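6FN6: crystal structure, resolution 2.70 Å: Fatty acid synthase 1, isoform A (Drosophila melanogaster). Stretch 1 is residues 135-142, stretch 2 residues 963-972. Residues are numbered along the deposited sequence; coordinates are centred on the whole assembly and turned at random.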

# COMPACT_ATOMS: atom_id res chain seq x y z
N TYR A 135 -24.05 -0.83 31.94
CA TYR A 135 -23.76 0.59 31.78
C TYR A 135 -23.06 1.17 33.01
O TYR A 135 -22.50 2.26 32.96
CB TYR A 135 -25.04 1.36 31.45
CG TYR A 135 -25.49 1.09 30.03
CD1 TYR A 135 -24.85 1.71 28.96
CD2 TYR A 135 -26.51 0.20 29.76
CE1 TYR A 135 -25.24 1.46 27.66
CE2 TYR A 135 -26.91 -0.06 28.46
CZ TYR A 135 -26.27 0.57 27.42
OH TYR A 135 -26.66 0.32 26.12
N LYS A 136 -23.11 0.45 34.13
CA LYS A 136 -22.25 0.78 35.25
C LYS A 136 -20.80 0.51 34.85
O LYS A 136 -19.92 1.33 35.09
CB LYS A 136 -22.63 -0.01 36.51
CG LYS A 136 -21.56 0.04 37.59
CD LYS A 136 -22.06 -0.49 38.92
CE LYS A 136 -21.03 -0.22 40.01
NZ LYS A 136 -21.35 -0.90 41.29
N GLU A 137 -20.58 -0.65 34.24
CA GLU A 137 -19.26 -1.03 33.75
C GLU A 137 -18.73 0.02 32.78
O GLU A 137 -17.60 0.49 32.91
CB GLU A 137 -19.32 -2.40 33.07
CG GLU A 137 -18.10 -2.78 32.23
CD GLU A 137 -16.84 -2.89 33.06
OE1 GLU A 137 -16.95 -2.98 34.31
OE2 GLU A 137 -15.73 -2.90 32.48
N LEU A 138 -19.55 0.38 31.80
CA LEU A 138 -19.16 1.33 30.77
C LEU A 138 -18.87 2.72 31.34
O LEU A 138 -17.93 3.39 30.91
CB LEU A 138 -20.25 1.42 29.70
CG LEU A 138 -20.51 0.14 28.90
CD1 LEU A 138 -21.69 0.32 27.97
CD2 LEU A 138 -19.29 -0.29 28.11
N ARG A 139 -19.70 3.16 32.29
CA ARG A 139 -19.50 4.46 32.94
C ARG A 139 -18.09 4.60 33.48
O ARG A 139 -17.45 5.64 33.32
CB ARG A 139 -20.51 4.66 34.08
CG ARG A 139 -21.81 5.34 33.66
CD ARG A 139 -22.53 5.94 34.86
NE ARG A 139 -22.81 4.96 35.90
CZ ARG A 139 -23.88 4.16 35.93
NH1 ARG A 139 -24.79 4.22 34.97
NH2 ARG A 139 -24.03 3.30 36.93
N LEU A 140 -17.60 3.55 34.13
CA LEU A 140 -16.27 3.58 34.72
C LEU A 140 -15.19 3.74 33.65
O LEU A 140 -14.10 4.23 33.94
CB LEU A 140 -16.00 2.30 35.52
CG LEU A 140 -16.33 2.38 37.01
CD1 LEU A 140 -17.80 2.68 37.24
CD2 LEU A 140 -15.94 1.08 37.68
N ARG A 141 -15.50 3.33 32.43
CA ARG A 141 -14.54 3.42 31.34
C ARG A 141 -14.55 4.79 30.66
O ARG A 141 -13.60 5.14 29.96
CB ARG A 141 -14.82 2.34 30.30
CG ARG A 141 -14.77 0.93 30.86
CD ARG A 141 -14.59 -0.07 29.73
NE ARG A 141 -14.97 -1.43 30.11
CZ ARG A 141 -14.76 -2.50 29.34
NH1 ARG A 141 -14.17 -2.37 28.16
NH2 ARG A 141 -15.14 -3.70 29.76
N GLY A 142 -15.61 5.57 30.87
CA GLY A 142 -15.71 6.89 30.28
C GLY A 142 -16.97 7.11 29.46
O GLY A 142 -17.31 8.26 29.14
N GLY A 963 -25.02 -8.76 38.23
CA GLY A 963 -24.07 -9.27 37.26
C GLY A 963 -22.72 -8.58 37.40
O GLY A 963 -21.67 -9.20 37.22
N TYR A 964 -22.75 -7.29 37.69
CA TYR A 964 -21.52 -6.53 37.89
C TYR A 964 -20.67 -7.15 39.00
O TYR A 964 -19.44 -7.24 38.88
CB TYR A 964 -21.83 -5.08 38.23
CG TYR A 964 -20.59 -4.24 38.38
CD1 TYR A 964 -19.86 -3.83 37.27
CD2 TYR A 964 -20.12 -3.87 39.63
CE1 TYR A 964 -18.73 -3.07 37.40
CE2 TYR A 964 -18.98 -3.11 39.77
CZ TYR A 964 -18.29 -2.71 38.65
OH TYR A 964 -17.15 -1.95 38.78
N GLN A 965 -21.31 -7.56 40.09
CA GLN A 965 -20.62 -8.24 41.19
C GLN A 965 -19.93 -9.48 40.67
O GLN A 965 -18.73 -9.67 40.86
CB GLN A 965 -21.61 -8.60 42.30
CG GLN A 965 -21.96 -7.45 43.23
CD GLN A 965 -23.24 -7.71 44.00
OE1 GLN A 965 -23.81 -8.80 43.95
NE2 GLN A 965 -23.70 -6.70 44.74
N GLY A 966 -20.70 -10.36 40.02
CA GLY A 966 -20.16 -11.57 39.45
C GLY A 966 -19.03 -11.28 38.48
O GLY A 966 -18.06 -12.05 38.39
N LEU A 967 -19.15 -10.18 37.75
CA LEU A 967 -18.13 -9.76 36.80
C LEU A 967 -16.80 -9.48 37.49
O LEU A 967 -15.76 -10.00 37.10
CB LEU A 967 -18.59 -8.52 36.02
CG LEU A 967 -17.57 -7.88 35.06
CD1 LEU A 967 -17.08 -8.89 34.03
CD2 LEU A 967 -18.18 -6.66 34.38
N MET A 968 -16.85 -8.65 38.53
CA MET A 968 -15.65 -8.26 39.26
C MET A 968 -14.99 -9.48 39.91
O MET A 968 -13.76 -9.59 39.94
CB MET A 968 -15.99 -7.21 40.31
CG MET A 968 -16.39 -5.86 39.73
SD MET A 968 -15.20 -5.17 38.56
CE MET A 968 -13.71 -5.13 39.56
N ILE A 969 -15.81 -10.38 40.44
CA ILE A 969 -15.29 -11.57 41.09
C ILE A 969 -14.59 -12.43 40.04
O ILE A 969 -13.51 -12.96 40.28
CB ILE A 969 -16.42 -12.35 41.82
CG1 ILE A 969 -16.99 -11.50 42.95
CG2 ILE A 969 -15.90 -13.68 42.36
CD1 ILE A 969 -18.27 -12.03 43.55
N ARG A 970 -15.22 -12.57 38.88
CA ARG A 970 -14.64 -13.34 37.78
C ARG A 970 -13.30 -12.74 37.37
O ARG A 970 -12.32 -13.46 37.18
CB ARG A 970 -15.59 -13.38 36.58
CG ARG A 970 -15.08 -14.27 35.45
CD ARG A 970 -16.08 -14.39 34.31
NE ARG A 970 -16.25 -13.13 33.59
CZ ARG A 970 -15.38 -12.64 32.71
NH1 ARG A 970 -14.25 -13.29 32.46
NH2 ARG A 970 -15.63 -11.49 32.10
N ARG A 971 -13.25 -11.42 37.26
CA ARG A 971 -12.03 -10.73 36.87
C ARG A 971 -10.93 -10.91 37.92
O ARG A 971 -9.76 -11.11 37.56
CB ARG A 971 -12.31 -9.24 36.65
CG ARG A 971 -13.14 -8.95 35.41
CD ARG A 971 -13.38 -7.46 35.23
NE ARG A 971 -13.95 -7.14 33.92
CZ ARG A 971 -14.58 -6.01 33.63
NH1 ARG A 971 -14.73 -5.06 34.54
NH2 ARG A 971 -15.06 -5.82 32.41
N TRP A 972 -11.29 -10.86 39.19
CA TRP A 972 -10.32 -11.03 40.27
C TRP A 972 -9.81 -12.47 40.31
O TRP A 972 -8.62 -12.71 40.55
CB TRP A 972 -10.92 -10.65 41.62
CG TRP A 972 -11.28 -9.20 41.73
CD1 TRP A 972 -10.66 -8.15 41.12
CD2 TRP A 972 -12.36 -8.64 42.49
NE1 TRP A 972 -11.29 -6.97 41.46
CE2 TRP A 972 -12.33 -7.25 42.30
CE3 TRP A 972 -13.35 -9.19 43.32
CZ2 TRP A 972 -13.25 -6.39 42.91
CZ3 TRP A 972 -14.25 -8.34 43.92
CH2 TRP A 972 -14.20 -6.96 43.71

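A buried carboxylate between two helices can be shared among several partners, and the way it is shared can often be read from the rotamers of the residues around it. A compact example comes from Drosophila fatty acid synthase, where two helical segments more than 800 residues apart in sequence meet at 58°. Their axes approach no closer than 10.8 Å, so the backbones stay well apart and side chains make the contact. Only 288 Å² is buried, both sides summed.

E137 lies at the centre. Its CA-to-CB bond points sideways to the other helix, yet the end of the side chain comes nearer, because chi1 is t (166°) and chi2 is p (63°). This bent course places the carboxylate within reach of R971. The CA-to-CB bond of that arginine points toward the first helix; chi1 is m, the chain then runs almost fully extended, with chi2 and chi3 both t, and the edge of its guanidinium meets the acid. The result is a salt bridge in which NH1 of R971 donates to OE1 of E137 at 3.1 Å, while two weak bonds, R971 NH2 to E137 OE2 at 3.0 Å and R971 NH1 to E137 OE2 at 3.1 Å, complete the pairing.

The same acid is gripped from its own stretch. R141, four residues further on, has chi1 m and the rest of its chain extended, a shape that sets its guanidinium beside the carboxylate, which E137 brings forward along the helix. In this second salt bridge NE and NH2 of R141 each donate to OE2 of E137 at 2.9 Å, a forked arrangement on a single oxygen. Because both arginines donate to OE2 of E137, their ends lie close: NH2 of R141 is 3.4 Å from NH2 of R971. Both are donors, so no hydrogen bond joins them, and the shared negative charge of E137 offsets the repulsion between them.

Y964 supplies the greatest covered area of any residue here, and the closest CA pair, E137 CA to Y964 CA, is 7.2 Å apart. Its CA-to-CB bond points toward the first helix, and with chi1 t the ring runs largely along it, offering a face and an edge. The CA-to-CB bond of K136 points toward the second helix, and its all-t conformation lays the aliphatic chain over one ring face, K136 CE standing 3.9 Å from the centroid of the Y964 ring and 26° off the normal in a CH-pi contact. The methylene next to a charged amine is polarized, which suits it to a π face. At the ring edge, OE1 of E137 approaches CE1 of Y964 to 3.6 Å, the carboxylate facing the rim rather than the electron-rich face.

Leucines add smaller contacts: CD2 of L967 comes 3.9 Å from OE1 of E137, and CD2 of L140 packs 3.4 Å from OH of Y964. The chi1 of L140, at -93°, lies between wells. The general lesson is that one bent acid side chain can be shared by arginines reaching it from its own stretch and from the other.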